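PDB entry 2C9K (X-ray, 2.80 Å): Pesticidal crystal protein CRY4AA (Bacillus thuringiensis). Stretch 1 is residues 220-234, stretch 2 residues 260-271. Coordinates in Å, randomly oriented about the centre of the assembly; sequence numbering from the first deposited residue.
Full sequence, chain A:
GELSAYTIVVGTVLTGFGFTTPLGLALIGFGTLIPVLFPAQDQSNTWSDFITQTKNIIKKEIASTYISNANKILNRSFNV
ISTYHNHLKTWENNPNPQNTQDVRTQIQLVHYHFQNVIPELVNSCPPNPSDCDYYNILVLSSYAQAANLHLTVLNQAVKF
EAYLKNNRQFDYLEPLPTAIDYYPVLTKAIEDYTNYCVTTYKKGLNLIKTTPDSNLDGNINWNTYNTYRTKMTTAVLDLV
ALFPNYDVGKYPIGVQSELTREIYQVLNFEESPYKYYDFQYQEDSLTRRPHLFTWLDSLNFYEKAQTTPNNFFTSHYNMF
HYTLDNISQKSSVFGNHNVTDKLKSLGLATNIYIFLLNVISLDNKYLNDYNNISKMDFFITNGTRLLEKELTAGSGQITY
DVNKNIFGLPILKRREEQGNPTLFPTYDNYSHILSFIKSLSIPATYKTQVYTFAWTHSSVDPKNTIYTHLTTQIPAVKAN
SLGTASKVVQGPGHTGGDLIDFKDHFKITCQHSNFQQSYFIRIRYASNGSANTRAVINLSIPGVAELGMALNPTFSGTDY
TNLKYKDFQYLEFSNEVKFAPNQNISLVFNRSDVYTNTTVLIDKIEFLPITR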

# COMPACT_ATOMS: atom_id res chain seq x y z
N ILE A 220 7.45 -5.26 24.74
CA ILE A 220 6.79 -5.61 23.49
C ILE A 220 7.85 -5.20 22.48
O ILE A 220 8.53 -4.20 22.69
N ASN A 221 8.02 -5.97 21.41
CA ASN A 221 9.03 -5.63 20.41
C ASN A 221 8.47 -4.84 19.23
O ASN A 221 7.87 -5.42 18.31
N TRP A 222 8.68 -3.53 19.24
CA TRP A 222 8.21 -2.64 18.19
C TRP A 222 8.77 -2.93 16.78
O TRP A 222 8.04 -2.81 15.79
N ASN A 223 10.04 -3.30 16.69
CA ASN A 223 10.64 -3.57 15.38
C ASN A 223 9.98 -4.79 14.74
O ASN A 223 9.82 -4.87 13.52
N THR A 224 9.60 -5.75 15.58
CA THR A 224 8.95 -6.95 15.09
C THR A 224 7.57 -6.57 14.58
O THR A 224 7.11 -7.05 13.56
N TYR A 225 6.92 -5.68 15.32
CA TYR A 225 5.60 -5.20 14.99
C TYR A 225 5.70 -4.49 13.65
O TYR A 225 4.89 -4.71 12.74
N ASN A 226 6.70 -3.64 13.51
CA ASN A 226 6.88 -2.89 12.29
C ASN A 226 7.24 -3.76 11.07
O ASN A 226 6.75 -3.52 9.97
N THR A 227 8.08 -4.77 11.27
CA THR A 227 8.47 -5.64 10.17
C THR A 227 7.25 -6.38 9.63
O THR A 227 7.01 -6.43 8.42
N TYR A 228 6.48 -6.97 10.54
CA TYR A 228 5.30 -7.71 10.17
C TYR A 228 4.33 -6.84 9.35
O TYR A 228 3.66 -7.34 8.43
N ARG A 229 4.27 -5.56 9.69
CA ARG A 229 3.40 -4.59 9.02
C ARG A 229 3.89 -4.28 7.62
O ARG A 229 3.11 -4.22 6.66
N THR A 230 5.19 -4.08 7.49
CA THR A 230 5.78 -3.78 6.20
C THR A 230 5.65 -4.96 5.25
O THR A 230 5.28 -4.79 4.09
N LYS A 231 5.93 -6.16 5.74
CA LYS A 231 5.85 -7.36 4.90
C LYS A 231 4.41 -7.67 4.51
O LYS A 231 4.14 -7.95 3.35
N MET A 232 3.50 -7.63 5.48
CA MET A 232 2.10 -7.93 5.22
C MET A 232 1.38 -6.84 4.42
O MET A 232 0.42 -7.12 3.71
N THR A 233 1.83 -5.60 4.54
CA THR A 233 1.18 -4.56 3.77
C THR A 233 1.43 -4.82 2.30
O THR A 233 0.51 -4.77 1.49
N THR A 234 2.68 -5.12 1.96
CA THR A 234 3.05 -5.39 0.57
C THR A 234 2.55 -6.74 0.08
O THR A 234 2.49 -6.98 -1.12
N THR A 260 -1.60 4.69 -1.38
CA THR A 260 -0.98 5.85 -0.73
C THR A 260 -0.31 5.63 0.62
O THR A 260 0.39 6.52 1.10
N ARG A 261 -0.55 4.48 1.23
CA ARG A 261 0.04 4.16 2.54
C ARG A 261 1.58 4.19 2.59
O ARG A 261 2.26 3.97 1.58
N GLU A 262 2.12 4.46 3.78
CA GLU A 262 3.57 4.47 3.98
C GLU A 262 3.99 3.22 4.75
O GLU A 262 3.21 2.67 5.52
N ILE A 263 5.22 2.77 4.52
CA ILE A 263 5.76 1.63 5.25
C ILE A 263 7.17 2.04 5.65
O ILE A 263 7.78 2.87 4.98
N TYR A 264 7.68 1.48 6.74
CA TYR A 264 8.99 1.87 7.24
C TYR A 264 9.98 0.73 7.45
O TYR A 264 9.60 -0.39 7.77
N GLN A 265 11.25 1.06 7.27
CA GLN A 265 12.34 0.12 7.47
C GLN A 265 13.18 0.85 8.53
O GLN A 265 13.27 2.08 8.49
N VAL A 266 13.76 0.14 9.48
CA VAL A 266 14.52 0.83 10.52
C VAL A 266 16.01 0.52 10.65
O VAL A 266 16.49 -0.55 10.27
N LEU A 267 16.75 1.49 11.19
CA LEU A 267 18.19 1.37 11.37
C LEU A 267 18.58 1.63 12.82
O LEU A 267 18.04 2.55 13.46
N ASN A 268 19.52 0.82 13.31
CA ASN A 268 20.07 0.90 14.67
C ASN A 268 19.12 0.54 15.80
O ASN A 268 19.27 1.02 16.92
N PHE A 269 18.15 -0.31 15.51
CA PHE A 269 17.18 -0.72 16.51
C PHE A 269 17.82 -1.54 17.63
O PHE A 269 17.68 -1.22 18.81
N GLU A 270 18.52 -2.59 17.24
CA GLU A 270 19.15 -3.49 18.19
C GLU A 270 20.28 -2.91 19.02
O GLU A 270 20.43 -3.28 20.18
N GLU A 271 21.06 -1.99 18.46
CA GLU A 271 22.17 -1.44 19.23
C GLU A 271 21.88 -0.13 19.94
O GLU A 271 22.78 0.56 20.40

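The strongest polar link between the helix of stretch 1 and the strand of stretch 2 is made by Asn226, a t rotamer whose CA-to-CB bond points toward the strand. Its ND2 donates to the carbonyl Tyr264 O at 2.9 Å, while its OD1 accepts from Arg229 NH2 at 2.8 Å; an amide, with donor and acceptor side by side, suits this double role. Water 1 donates to Asn226 OD1 (2.5 Å) and Thr230 OG1 (3.1 Å), and accepts from Arg229 NE (2.8 Å) and, weakly, from Tyr264 N (3.4 Å). Thr230, an m rotamer, places OG1 3.0 Å from Tyr264 O, and its methyl CG2 lies 3.8 Å from Ile263 CD1, so one small side chain meets both polar and apolar surroundings.

Beyond this centre, Ile263 (p, t) points toward the helix; apolar and branched, it meets the methyls of three threonines, its CG2 reaching Thr233 CG2 at 3.8 Å and its CD1 Thr234 CG2 at 3.9 Å. Thr233 CG2 also covers one face of the Arg261 guanidinium, 3.7 Å from NE.

At the helix start, Phe269 (t) offers a ring face to Asn223 (t), whose CB sits 3.4 Å from the centroid of the Phe269 ring, almost on its normal, a CH-pi contact. Val266 CG1 packs 3.8 Å from Trp222 CZ3, giving the indole an apolar neighbour, and Asn221 OD1 caps the helix by accepting from Thr224 N at 2.9 Å.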

# COMPACT_ATOMS: atom_id res chain seq x y z
CB ILE A 220 5.54 -4.74 23.24
CG1 ILE A 220 4.54 -4.92 24.38
CG2 ILE A 220 4.91 -5.12 21.89
CD1 ILE A 220 4.05 -6.35 24.55
CB ASN A 221 9.72 -6.88 19.89
CG ASN A 221 10.95 -6.55 19.07
OD1 ASN A 221 10.91 -5.66 18.22
ND2 ASN A 221 12.04 -7.26 19.33
CB TRP A 222 8.52 -1.18 18.55
CG TRP A 222 8.14 -0.22 17.48
CD1 TRP A 222 6.91 0.35 17.29
CD2 TRP A 222 8.96 0.23 16.41
NE1 TRP A 222 6.93 1.13 16.16
CE2 TRP A 222 8.17 1.07 15.60
CE3 TRP A 222 10.30 0.00 16.06
CZ2 TRP A 222 8.67 1.69 14.46
CZ3 TRP A 222 10.79 0.61 14.92
CH2 TRP A 222 9.98 1.45 14.13
CB ASN A 223 12.15 -3.82 15.50
CG ASN A 223 12.86 -3.75 14.16
OD1 ASN A 223 14.02 -4.11 14.04
ND2 ASN A 223 12.15 -3.27 13.14
CB THR A 224 8.84 -7.99 16.23
OG1 THR A 224 10.16 -8.40 16.63
CG2 THR A 224 8.03 -9.20 15.78
CB TYR A 225 5.14 -4.22 16.08
CG TYR A 225 3.76 -3.66 15.88
CD1 TYR A 225 2.65 -4.24 16.48
CD2 TYR A 225 3.56 -2.56 15.06
CE1 TYR A 225 1.37 -3.75 16.26
CE2 TYR A 225 2.29 -2.06 14.83
CZ TYR A 225 1.20 -2.65 15.44
OH TYR A 225 -0.05 -2.13 15.22
CB ASN A 226 7.95 -1.82 12.50
CG ASN A 226 8.12 -0.92 11.31
OD1 ASN A 226 7.23 -0.12 10.99
ND2 ASN A 226 9.25 -1.04 10.62
CB THR A 227 9.54 -6.66 10.61
OG1 THR A 227 10.69 -5.96 11.07
CG2 THR A 227 9.94 -7.54 9.45
CB TYR A 228 4.60 -8.22 11.42
CG TYR A 228 3.30 -8.90 11.13
CD1 TYR A 228 3.26 -10.17 10.54
CD2 TYR A 228 2.10 -8.28 11.44
CE1 TYR A 228 2.05 -10.79 10.27
CE2 TYR A 228 0.88 -8.90 11.17
CZ TYR A 228 0.86 -10.15 10.60
OH TYR A 228 -0.36 -10.75 10.37
CB ARG A 229 3.33 -3.30 9.85
CG ARG A 229 2.56 -2.16 9.19
CD ARG A 229 2.34 -1.00 10.15
NE ARG A 229 3.58 -0.43 10.64
CZ ARG A 229 3.66 0.37 11.70
NH1 ARG A 229 2.57 0.71 12.37
NH2 ARG A 229 4.84 0.84 12.09
CB THR A 230 7.25 -3.40 6.35
OG1 THR A 230 7.35 -2.24 7.18
CG2 THR A 230 7.87 -3.13 5.00
CB LYS A 231 6.46 -8.58 5.61
CG LYS A 231 7.86 -8.37 6.16
CD LYS A 231 8.83 -7.92 5.07
CE LYS A 231 10.13 -7.38 5.66
NZ LYS A 231 11.08 -8.43 6.16
CB MET A 232 1.36 -8.19 6.53
CG MET A 232 1.80 -9.45 7.24
SD MET A 232 1.69 -10.93 6.20
CE MET A 232 3.34 -11.08 5.61
CB THR A 233 1.72 -3.17 4.13
OG1 THR A 233 1.21 -2.79 5.41
CG2 THR A 233 1.30 -2.15 3.08
CB THR A 234 4.57 -5.34 0.39
OG1 THR A 234 5.18 -6.45 1.05
CG2 THR A 234 5.13 -4.08 0.97
CB THR A 260 -1.98 6.99 -0.51
OG1 THR A 260 -2.87 6.62 0.55
CG2 THR A 260 -2.78 7.26 -1.77
CB ARG A 261 -0.41 2.77 2.98
CG ARG A 261 0.46 1.62 2.45
CD ARG A 261 0.48 1.57 0.93
NE ARG A 261 1.25 0.44 0.42
CZ ARG A 261 2.57 0.43 0.27
NH1 ARG A 261 3.28 1.50 0.59
NH2 ARG A 261 3.18 -0.66 -0.20
CB GLU A 262 4.03 5.68 4.80
CG GLU A 262 4.10 7.01 4.05
CD GLU A 262 4.76 8.12 4.85
OE1 GLU A 262 4.26 8.47 5.94
OE2 GLU A 262 5.79 8.65 4.40
CB ILE A 263 5.75 0.33 4.42
CG1 ILE A 263 6.60 0.48 3.16
CG2 ILE A 263 4.31 -0.07 4.10
CD1 ILE A 263 6.66 -0.79 2.33
CB TYR A 264 8.84 2.60 8.59
CG TYR A 264 7.75 3.66 8.65
CD1 TYR A 264 6.41 3.31 8.69
CD2 TYR A 264 8.07 5.02 8.66
CE1 TYR A 264 5.41 4.27 8.75
CE2 TYR A 264 7.09 5.99 8.73
CZ TYR A 264 5.76 5.61 8.77
OH TYR A 264 4.76 6.57 8.83
CB GLN A 265 13.13 -0.09 6.17
CG GLN A 265 12.31 -0.73 5.05
CD GLN A 265 13.10 -0.93 3.75
OE1 GLN A 265 13.92 -0.09 3.36
NE2 GLN A 265 12.84 -2.04 3.07
CB VAL A 266 13.80 0.68 11.91
CG1 VAL A 266 12.69 -0.36 11.80
CG2 VAL A 266 14.79 0.31 12.99
CB LEU A 267 18.92 2.37 10.46
CG LEU A 267 20.40 2.66 10.71
CD1 LEU A 267 21.25 1.41 10.48
CD2 LEU A 267 20.85 3.78 9.80
CB ASN A 268 20.65 2.29 14.95
CG ASN A 268 21.92 2.54 14.17
OD1 ASN A 268 22.64 1.60 13.79
ND2 ASN A 268 22.22 3.81 13.94
CB PHE A 269 16.09 -1.57 15.87
CG PHE A 269 15.15 -2.16 16.87
CD1 PHE A 269 14.19 -1.37 17.49
CD2 PHE A 269 15.27 -3.49 17.26
CE1 PHE A 269 13.37 -1.89 18.49
CE2 PHE A 269 14.46 -4.02 18.25
CZ PHE A 269 13.50 -3.22 18.87
CB GLU A 270 19.61 -4.76 17.46
CG GLU A 270 18.49 -5.45 16.67
CD GLU A 270 18.37 -4.96 15.21
OE1 GLU A 270 18.49 -3.73 14.95
OE2 GLU A 270 18.12 -5.82 14.32
CB GLU A 271 23.41 -1.30 18.34
CG GLU A 271 24.01 -2.65 18.00
CD GLU A 271 25.44 -2.56 17.51
OE1 GLU A 271 26.09 -3.62 17.38
OE2 GLU A 271 25.92 -1.42 17.25
O HOH W 1 5.83 -0.27 8.97